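Local coordinates for protein response regulator (PDB 3EQZ) that belongs to the response regulators and is built around a receiver domain of the CheY-like parallel alpha/beta fold, at residues Asn4-Val9 / Pro25-Val30; Ile51-Met56 / Ile78-Tyr83; Pro74-Leu79 / Asn101-Phe106. All blocks are in the same frame, centred on the assembly; numbering follows the deposited sequence.

From the N terminus, strand 6-9 leads through helix 13-23 to the loop that returns beside it. Interaction 1 closes this first beta-alpha-beta unit. It is complete before interaction 2 opens. Strand 49-53 lies next to strand 6-9 in the parallel sheet, and the two contacts meet there. Interaction 2 closes the unit of strand 49-53, helix 60-70 and strand 76-81. Interaction 3 starts on that same strand, shares Ile78 and Leu79, and closes the next unit through helix 87-97 to strand 101-107. None nests inside another. Interactions 2 and 3 overlap on strand 76-81. Together the three contacts run across all five strands of the sheet, in the order 30-33, 6-9, 49-53, 76-81 and 101-107.

Interaction 1 of 3, residues Asn4-Val9 / Pro25-Val30; sequences NRVFIV and PIFGNV
Val6 and Val30 form the parallel bridge that closes the first beta-alpha-beta unit of this CheY-like receiver fold. Strand 6-9 runs beside the incoming strand 30-33, and helix 13-23 connects them. The tight part is apolar. Val6 CG2, anti to the carbonyl carbon, presses on the base of Phe27, 3.6 Å from both Phe27 CB and Phe27 CG. The two side chains cross at about a right angle. On the same face, the tip of Ile8 reaches Val30, with Ile8 CD1 3.6 Å from Val30 CG2. The same Val30 CG2 also approaches Val6 CB. Helix 13-23 packs on Ile8 and Val30, and Ser123 of helix 112-124 touches Phe27.

The other part is looser and more polar. The Asn4 side chain lies alongside Phe27, its amide plane 85° from the ring plane. Asn4 OD1 sits at the ring edge, 3.9 Å from Phe27 CE1, while Asn4 ND2 is bonded to Gln47 O and Gln126 OE1. Arg5 and Asn29 are exposed. Arg5 turns to Asp48 in a salt bridge, and its guanidinium lies with one face over Phe7 CZ. Asn29 ND2 bonds to Leu3 O.

Asn29 is the centre of an inverse gamma turn, just before strand 30-33. A water bridges the two segments here, donating to Asn4 O at 2.8 Å and accepting from Asn29 N. The direct bond is Val6 N to Asn29 O, 3.1 Å long and nearly straight at 166°, and Arg5 CA adds a CA-H...O contact to that same Asn29 O at 3.4 Å.

Interaction 2 of 3, residues Ile51-Met56 / Ile78-Tyr83; sequences ILDLMM and ILISGY
Ile51, Leu52 and Asp53 pair with Ile78, Leu79 and Ile80 as parallel partners, on the central strand of the receiver-domain sheet and its neighbour. The two strands belong to one beta-alpha-beta unit, joined through helix 60-70. Their short axes cross at -27°, a modest twist. Three backbone bonds hold them. Leu52 N meets Ile78 O at 2.7 Å, Leu52 O accepts from Ile80 N, and Leu54 N reaches Ile80 O at 3.0 Å.

Side chains alternate between the faces. On the face of Ile51, Ile78 and Ile80 the packing is tight: Ile51 CG2 and Ile80 CD1 are only 3.4 Å apart. The face of Leu52 and Leu79 is turned to helices 60-70 and 87-97. There the two leucines lie side by side, pointing the same way, with their CD2 methyls in contact.

Leu54 follows the strand, and its side chain reaches across to the second one. Its CB lies 3.7 Å from Ser81 OG. Its CG comes next to Ser81 CB and Ile80 O; chi1 of -69° puts it beside the backbone N. At the tip the branches part: Leu54 CD1 rests on Ser81 CB at 3.5 Å, while Leu54 CD2 leans toward Leu79 CD2 at 4.4 Å. Ala91 of helix 87-97 also touches Leu54.

Asp53 ends the first strand at the C-terminal end of the sheet, where receiver domains of this family carry their acidic pocket, and it lies against Asp10. Its OD1 forms a salt bridge with Lys108. Its OD2 accepts from Met55 N at 2.6 Å, on the anti side, in an Asx turn. Beyond this turn, a water accepts from Met56 N and lies 2.6 Å from Ser81 OG.

Interaction 3 of 3, residues Pro74-Leu79 / Asn101-Phe106; sequences PASLIL and NVINTF
Leu77 O is gripped by two neighbouring residues of strand 101-106. Ile103 N donates to it at 2.8 Å, Val102 CA adds a CA-H...O contact at 3.3 Å, and Ile103 CG1 lies close by. One step back, Leu77 N donates to Asn101 O at 2.9 Å. The register then shifts. Leu77 pairs with Val102 but Leu79 pairs with Thr105, so the second strand has one residue more, a beta bulge around Ile103 and Asn104. Leu79 N consequently bonds to Asn104 O, in its carbonyl plane and on a lone pair, at a longer 3.3 Å. Leu79 O accepts from Phe106 N, and the regular pattern resumes.

Ile103 CG1 takes the crowded position between backbone N and carbonyl carbon (chi1 58°). From there it meets Ile78 CG1 at 3.6 Å. Ile78 CG2 touches the Phe106 ring at its edge, 3.6 Å from CD2. Helix 112-124 packs on Ile103 and Phe106, and helix 87-97 on Val102 and Thr105. At the start of the strands a water links Ala75 O and Asn101 N.

This is the last crossover of the sheet, through helix 87-97 to an outer strand. The backbone bonds absorb the extra residue by a shift of register and one longer bond, while Ile103 and Phe106 join Ile78 to helix 112-124, with Asn104 on the same face.

Interaction 1 of 3, residues Asn4-Val9 / Pro25-Val30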
loop_
_atom_site.group_PDB
_atom_site.type_symbol
_atom_site.label_atom_id
_atom_site.label_comp_id
_atom_site.label_asym_id
_atom_site.label_seq_id
_atom_site.Cartn_x
_atom_site.Cartn_y
_atom_site.Cartn_z
ATOM N N ASN B 4 26.001 -11.708 -18.485
ATOM C CA ASN B 4 25.626 -11.845 -17.071
ATOM C C ASN B 4 24.943 -13.182 -16.812
ATOM O O ASN B 4 24.206 -13.720 -17.666
ATOM C CB ASN B 4 24.663 -10.738 -16.602
ATOM C CG ASN B 4 25.161 -9.316 -16.912
ATOM O OD1 ASN B 4 25.468 -9.003 -18.056
ATOM N ND2 ASN B 4 25.172 -8.442 -15.900
ATOM N N ARG B 5 25.165 -13.731 -15.628
ATOM C CA ARG B 5 24.356 -14.865 -15.223
ATOM C C ARG B 5 22.935 -14.367 -14.866
ATOM O O ARG B 5 22.790 -13.342 -14.181
ATOM C CB ARG B 5 25.009 -15.607 -14.053
ATOM C CG ARG B 5 26.461 -16.116 -14.341
ATOM C CD ARG B 5 26.999 -17.011 -13.184
ATOM N NE ARG B 5 26.985 -16.293 -11.900
ATOM C CZ ARG B 5 27.370 -16.829 -10.737
ATOM N NH1 ARG B 5 27.819 -18.078 -10.710
ATOM N NH2 ARG B 5 27.320 -16.139 -9.607
ATOM N N VAL B 6 21.920 -15.069 -15.353
ATOM C CA VAL B 6 20.530 -14.811 -14.953
ATOM C C VAL B 6 20.077 -16.066 -14.220
ATOM O O VAL B 6 20.341 -17.168 -14.692
ATOM C CB VAL B 6 19.621 -14.524 -16.153
ATOM C CG1 VAL B 6 18.170 -14.294 -15.701
ATOM C CG2 VAL B 6 20.141 -13.313 -16.931
ATOM N N PHE B 7 19.478 -15.909 -13.050
ATOM C CA PHE B 7 18.925 -17.043 -12.296
ATOM C C PHE B 7 17.442 -16.862 -12.229
ATOM O O PHE B 7 16.973 -15.818 -11.727
ATOM C CB PHE B 7 19.499 -17.073 -10.880
ATOM C CG PHE B 7 20.993 -17.307 -10.858
ATOM C CD1 PHE B 7 21.514 -18.604 -10.900
ATOM C CD2 PHE B 7 21.884 -16.245 -10.824
ATOM C CE1 PHE B 7 22.919 -18.845 -10.909
ATOM C CE2 PHE B 7 23.304 -16.477 -10.825
ATOM C CZ PHE B 7 23.811 -17.778 -10.881
ATOM N N ILE B 8 16.714 -17.843 -12.736
ATOM C CA ILE B 8 15.272 -17.854 -12.678
ATOM C C ILE B 8 14.829 -18.753 -11.519
ATOM O O ILE B 8 15.161 -19.948 -11.498
ATOM C CB ILE B 8 14.637 -18.422 -13.975
ATOM C CG1 ILE B 8 15.006 -17.534 -15.153
ATOM C CG2 ILE B 8 13.073 -18.541 -13.826
ATOM C CD1 ILE B 8 14.788 -18.162 -16.531
ATOM N N VAL B 9 14.093 -18.171 -10.569
ATOM C CA VAL B 9 13.643 -18.902 -9.383
ATOM C C VAL B 9 12.093 -18.947 -9.350
ATOM O O VAL B 9 11.406 -17.939 -9.122
ATOM C CB VAL B 9 14.242 -18.291 -8.113
ATOM C CG1 VAL B 9 14.005 -19.185 -6.900
ATOM C CG2 VAL B 9 15.742 -17.978 -8.346
ATOM N N PRO B 25 17.528 -16.244 -25.416
ATOM C CA PRO B 25 18.088 -15.607 -26.628
ATOM C C PRO B 25 18.835 -14.331 -26.307
ATOM O O PRO B 25 19.624 -13.847 -27.130
ATOM C CB PRO B 25 16.827 -15.276 -27.468
ATOM C CG PRO B 25 15.867 -16.381 -27.122
ATOM C CD PRO B 25 16.092 -16.538 -25.570
ATOM N N ILE B 26 18.604 -13.768 -25.127
ATOM C CA ILE B 26 19.195 -12.482 -24.805
ATOM C C ILE B 26 20.383 -12.653 -23.865
ATOM O O ILE B 26 21.417 -12.038 -24.068
ATOM C CB ILE B 26 18.134 -11.496 -24.171
ATOM C CG1 ILE B 26 16.941 -11.346 -25.134
ATOM C CG2 ILE B 26 18.803 -10.168 -23.835
ATOM C CD1 ILE B 26 15.641 -10.769 -24.579
ATOM N N PHE B 27 20.221 -13.456 -22.808
ATOM C CA PHE B 27 21.323 -13.722 -21.888
ATOM C C PHE B 27 21.536 -15.222 -21.917
ATOM O O PHE B 27 20.806 -15.963 -21.264
ATOM C CB PHE B 27 20.966 -13.332 -20.426
ATOM C CG PHE B 27 20.893 -11.851 -20.167
ATOM C CD1 PHE B 27 21.975 -11.172 -19.631
ATOM C CD2 PHE B 27 19.729 -11.139 -20.458
ATOM C CE1 PHE B 27 21.918 -9.787 -19.391
ATOM C CE2 PHE B 27 19.659 -9.743 -20.206
ATOM C CZ PHE B 27 20.756 -9.064 -19.678
ATOM N N GLY B 28 22.538 -15.690 -22.643
ATOM C CA GLY B 28 22.663 -17.115 -22.862
ATOM C C GLY B 28 22.970 -17.892 -21.606
ATOM O O GLY B 28 22.607 -19.049 -21.520
ATOM N N ASN B 29 23.635 -17.264 -20.634
ATOM C CA ASN B 29 24.023 -17.919 -19.371
ATOM C C ASN B 29 22.900 -17.895 -18.337
ATOM O O ASN B 29 23.007 -17.248 -17.297
ATOM C CB ASN B 29 25.276 -17.245 -18.766
ATOM C CG ASN B 29 26.486 -17.340 -19.692
ATOM O OD1 ASN B 29 26.683 -18.374 -20.382
ATOM N ND2 ASN B 29 27.295 -16.267 -19.741
ATOM N N VAL B 30 21.822 -18.590 -18.624
ATOM C CA VAL B 30 20.657 -18.504 -17.790
ATOM C C VAL B 30 20.428 -19.882 -17.196
ATOM O O VAL B 30 20.579 -20.914 -17.871
ATOM C CB VAL B 30 19.444 -18.026 -18.602
ATOM C CG1 VAL B 30 19.150 -18.977 -19.768
ATOM C CG2 VAL B 30 18.206 -17.897 -17.728
HETATM O O HOH W 1 24.130 -14.486 -20.361
#

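Interaction 2 of 3, residues Ile51-Met56 / Ile78-Tyr83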
loop_
_atom_site.group_PDB
_atom_site.type_symbol
_atom_site.label_atom_id
_atom_site.label_comp_id
_atom_site.label_asym_id
_atom_site.label_seq_id
_atom_site.Cartn_x
_atom_site.Cartn_y
_atom_site.Cartn_z
ATOM N N ILE B 51 15.624 -13.394 -11.373
ATOM C CA ILE B 51 14.199 -13.228 -11.640
ATOM C C ILE B 51 13.481 -14.122 -10.666
ATOM O O ILE B 51 13.626 -15.344 -10.706
ATOM C CB ILE B 51 13.830 -13.541 -13.103
ATOM C CG1 ILE B 51 14.667 -12.670 -14.072
ATOM C CG2 ILE B 51 12.316 -13.449 -13.344
ATOM C CD1 ILE B 51 14.443 -13.054 -15.588
ATOM N N LEU B 52 12.725 -13.499 -9.763
ATOM C CA LEU B 52 12.144 -14.206 -8.632
ATOM C C LEU B 52 10.611 -14.201 -8.703
ATOM O O LEU B 52 9.993 -13.112 -8.662
ATOM C CB LEU B 52 12.610 -13.596 -7.303
ATOM C CG LEU B 52 11.995 -14.196 -5.988
ATOM C CD1 LEU B 52 12.255 -15.734 -5.846
ATOM C CD2 LEU B 52 12.462 -13.463 -4.693
ATOM N N ASP B 53 9.996 -15.387 -8.850
ATOM C CA ASP B 53 8.542 -15.467 -8.753
ATOM C C ASP B 53 8.215 -15.508 -7.273
ATOM O O ASP B 53 8.865 -16.225 -6.551
ATOM C CB ASP B 53 7.932 -16.692 -9.490
ATOM C CG ASP B 53 6.364 -16.656 -9.513
ATOM O OD1 ASP B 53 5.769 -16.321 -10.579
ATOM O OD2 ASP B 53 5.725 -16.906 -8.466
ATOM N N LEU B 54 7.221 -14.733 -6.824
ATOM C CA LEU B 54 6.908 -14.665 -5.407
ATOM C C LEU B 54 6.279 -15.963 -4.934
ATOM O O LEU B 54 6.253 -16.240 -3.757
ATOM C CB LEU B 54 5.939 -13.522 -5.094
ATOM C CG LEU B 54 6.459 -12.094 -5.238
ATOM C CD1 LEU B 54 5.350 -11.139 -4.797
ATOM C CD2 LEU B 54 7.752 -11.843 -4.474
ATOM N N MET B 55 5.732 -16.733 -5.872
ATOM C CA MET B 55 5.217 -18.062 -5.558
ATOM C C MET B 55 4.045 -17.967 -4.568
ATOM O O MET B 55 3.874 -18.843 -3.689
ATOM C CB MET B 55 6.366 -18.938 -5.019
ATOM C CG MET B 55 7.355 -19.440 -6.158
ATOM S SD MET B 55 8.865 -20.313 -5.637
ATOM C CE MET B 55 10.054 -19.005 -5.224
ATOM N N MET B 56 3.236 -16.904 -4.694
ATOM C CA MET B 56 2.060 -16.762 -3.822
ATOM C C MET B 56 1.150 -17.940 -4.225
ATOM O O MET B 56 1.074 -18.263 -5.426
ATOM C CB MET B 56 1.359 -15.421 -4.068
ATOM C CG MET B 56 2.051 -14.196 -3.429
ATOM S SD MET B 56 2.064 -14.301 -1.640
ATOM C CE MET B 56 3.774 -14.181 -1.291
ATOM N N ILE B 78 14.600 -8.949 -10.048
ATOM C CA ILE B 78 13.315 -8.718 -10.734
ATOM C C ILE B 78 12.263 -9.595 -10.066
ATOM O O ILE B 78 12.521 -10.760 -9.825
ATOM C CB ILE B 78 13.382 -9.093 -12.218
ATOM C CG1 ILE B 78 14.359 -8.162 -12.947
ATOM C CG2 ILE B 78 12.010 -9.071 -12.823
ATOM C CD1 ILE B 78 14.971 -8.708 -14.291
ATOM N N LEU B 79 11.111 -9.021 -9.707
ATOM C CA LEU B 79 10.103 -9.759 -9.010
ATOM C C LEU B 79 8.909 -9.977 -9.887
ATOM O O LEU B 79 8.476 -9.079 -10.595
ATOM C CB LEU B 79 9.659 -9.043 -7.747
ATOM C CG LEU B 79 10.745 -8.642 -6.771
ATOM C CD1 LEU B 79 10.091 -7.741 -5.708
ATOM C CD2 LEU B 79 11.409 -9.920 -6.101
ATOM N N ILE B 80 8.345 -11.169 -9.816
ATOM C CA ILE B 80 7.211 -11.497 -10.655
ATOM C C ILE B 80 6.091 -12.063 -9.837
ATOM O O ILE B 80 6.343 -12.838 -8.923
ATOM C CB ILE B 80 7.601 -12.471 -11.753
ATOM C CG1 ILE B 80 8.800 -11.860 -12.549
ATOM C CG2 ILE B 80 6.344 -12.687 -12.668
ATOM C CD1 ILE B 80 9.092 -12.511 -13.869
ATOM N N SER B 81 4.860 -11.619 -10.142
ATOM C CA SER B 81 3.650 -12.072 -9.419
ATOM C C SER B 81 2.396 -11.392 -9.953
ATOM O O SER B 81 2.499 -10.374 -10.642
ATOM C CB SER B 81 3.781 -11.673 -7.932
ATOM O OG SER B 81 2.962 -12.500 -7.123
ATOM N N GLY B 82 1.210 -11.881 -9.583
ATOM C CA GLY B 82 -0.038 -11.047 -9.716
ATOM C C GLY B 82 0.013 -9.631 -9.090
ATOM O O GLY B 82 0.575 -9.423 -8.004
ATOM N N TYR B 83 -0.564 -8.623 -9.759
ATOM C CA TYR B 83 -0.719 -7.282 -9.118
ATOM C C TYR B 83 -1.394 -7.452 -7.757
ATOM O O TYR B 83 -0.995 -6.840 -6.766
ATOM C CB TYR B 83 -1.575 -6.324 -9.972
ATOM C CG TYR B 83 -1.724 -4.941 -9.364
ATOM C CD1 TYR B 83 -0.841 -3.919 -9.695
ATOM C CD2 TYR B 83 -2.748 -4.662 -8.449
ATOM C CE1 TYR B 83 -0.968 -2.650 -9.136
ATOM C CE2 TYR B 83 -2.889 -3.401 -7.876
ATOM C CZ TYR B 83 -1.996 -2.397 -8.227
ATOM O OH TYR B 83 -2.124 -1.141 -7.666
HETATM O O HOH W 2 3.199 -15.045 -6.878
#

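Interaction 3 of 3, residues Pro74-Leu79 / Asn101-Phe106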
loop_
_atom_site.group_PDB
_atom_site.type_symbol
_atom_site.label_atom_id
_atom_site.label_comp_id
_atom_site.label_asym_id
_atom_site.label_seq_id
_atom_site.Cartn_x
_atom_site.Cartn_y
_atom_site.Cartn_z
ATOM N N PRO B 74 24.329 -8.406 -3.568
ATOM C CA PRO B 74 24.492 -7.228 -4.395
ATOM C C PRO B 74 23.801 -7.410 -5.762
ATOM O O PRO B 74 23.834 -6.507 -6.591
ATOM C CB PRO B 74 26.034 -7.122 -4.519
ATOM C CG PRO B 74 26.473 -8.566 -4.606
ATOM C CD PRO B 74 25.483 -9.340 -3.710
ATOM N N ALA B 75 23.147 -8.553 -5.975
ATOM C CA ALA B 75 22.638 -8.915 -7.291
ATOM C C ALA B 75 21.422 -8.043 -7.670
ATOM O O ALA B 75 20.773 -7.521 -6.812
ATOM C CB ALA B 75 22.240 -10.423 -7.336
ATOM N N SER B 76 21.159 -7.864 -8.960
ATOM C CA SER B 76 19.937 -7.151 -9.388
ATOM C C SER B 76 18.797 -8.130 -9.263
ATOM O O SER B 76 18.955 -9.341 -9.571
ATOM C CB SER B 76 20.019 -6.696 -10.836
ATOM O OG SER B 76 21.087 -5.802 -11.012
ATOM N N LEU B 77 17.638 -7.610 -8.849
ATOM C CA LEU B 77 16.483 -8.434 -8.608
ATOM C C LEU B 77 15.250 -7.985 -9.406
ATOM O O LEU B 77 14.900 -6.780 -9.432
ATOM C CB LEU B 77 16.195 -8.460 -7.108
ATOM C CG LEU B 77 15.085 -9.326 -6.536
ATOM C CD1 LEU B 77 15.385 -10.755 -6.810
ATOM C CD2 LEU B 77 14.969 -9.053 -5.023
ATOM N N ILE B 78 14.600 -8.949 -10.048
ATOM C CA ILE B 78 13.315 -8.718 -10.734
ATOM C C ILE B 78 12.263 -9.595 -10.066
ATOM O O ILE B 78 12.521 -10.760 -9.825
ATOM C CB ILE B 78 13.382 -9.093 -12.218
ATOM C CG1 ILE B 78 14.359 -8.162 -12.947
ATOM C CG2 ILE B 78 12.010 -9.071 -12.823
ATOM C CD1 ILE B 78 14.971 -8.708 -14.291
ATOM N N LEU B 79 11.111 -9.021 -9.707
ATOM C CA LEU B 79 10.103 -9.759 -9.010
ATOM C C LEU B 79 8.909 -9.977 -9.887
ATOM O O LEU B 79 8.476 -9.079 -10.595
ATOM C CB LEU B 79 9.659 -9.043 -7.747
ATOM C CG LEU B 79 10.745 -8.642 -6.771
ATOM C CD1 LEU B 79 10.091 -7.741 -5.708
ATOM C CD2 LEU B 79 11.409 -9.920 -6.101
ATOM N N ASN B 101 18.599 -4.442 -4.474
ATOM C CA ASN B 101 18.471 -3.691 -5.735
ATOM C C ASN B 101 17.382 -4.269 -6.709
ATOM O O ASN B 101 17.695 -5.008 -7.649
ATOM C CB ASN B 101 19.842 -3.560 -6.425
ATOM C CG ASN B 101 19.790 -2.760 -7.770
ATOM O OD1 ASN B 101 20.623 -2.969 -8.701
ATOM N ND2 ASN B 101 18.844 -1.849 -7.864
ATOM N N VAL B 102 16.116 -3.927 -6.437
ATOM C CA VAL B 102 15.004 -4.330 -7.283
ATOM C C VAL B 102 14.972 -3.418 -8.502
ATOM O O VAL B 102 14.804 -2.200 -8.366
ATOM C CB VAL B 102 13.663 -4.216 -6.556
ATOM C CG1 VAL B 102 12.507 -4.698 -7.458
ATOM C CG2 VAL B 102 13.696 -4.997 -5.231
ATOM N N ILE B 103 15.189 -3.981 -9.680
ATOM C CA ILE B 103 15.297 -3.181 -10.909
ATOM C C ILE B 103 13.991 -3.160 -11.737
ATOM O O ILE B 103 13.825 -2.304 -12.587
ATOM C CB ILE B 103 16.432 -3.679 -11.772
ATOM C CG1 ILE B 103 16.204 -5.156 -12.119
ATOM C CG2 ILE B 103 17.806 -3.406 -11.081
ATOM C CD1 ILE B 103 17.076 -5.587 -13.267
ATOM N N ASN B 104 13.042 -4.043 -11.414
ATOM C CA ASN B 104 11.768 -4.022 -12.070
ATOM C C ASN B 104 10.916 -5.091 -11.472
ATOM O O ASN B 104 11.448 -5.960 -10.773
ATOM C CB ASN B 104 11.955 -4.282 -13.583
ATOM C CG ASN B 104 10.802 -3.695 -14.423
ATOM O OD1 ASN B 104 9.914 -3.042 -13.896
ATOM N ND2 ASN B 104 10.853 -3.899 -15.717
ATOM N N THR B 105 9.596 -4.992 -11.711
ATOM C CA THR B 105 8.624 -6.007 -11.382
ATOM C C THR B 105 7.667 -6.245 -12.563
ATOM O O THR B 105 7.495 -5.379 -13.415
ATOM C CB THR B 105 7.757 -5.637 -10.115
ATOM O OG1 THR B 105 6.872 -4.558 -10.424
ATOM C CG2 THR B 105 8.664 -5.243 -8.918
ATOM N N PHE B 106 7.078 -7.427 -12.612
ATOM C CA PHE B 106 6.166 -7.808 -13.676
ATOM C C PHE B 106 5.004 -8.550 -13.108
ATOM O O PHE B 106 5.196 -9.509 -12.386
ATOM C CB PHE B 106 6.856 -8.756 -14.682
ATOM C CG PHE B 106 7.952 -8.096 -15.453
ATOM C CD1 PHE B 106 7.702 -7.547 -16.731
ATOM C CD2 PHE B 106 9.228 -7.977 -14.903
ATOM C CE1 PHE B 106 8.742 -6.915 -17.474
ATOM C CE2 PHE B 106 10.273 -7.317 -15.628
ATOM C CZ PHE B 106 10.021 -6.788 -16.908
HETATM O O HOH W 3 20.679 -6.491 -4.255
#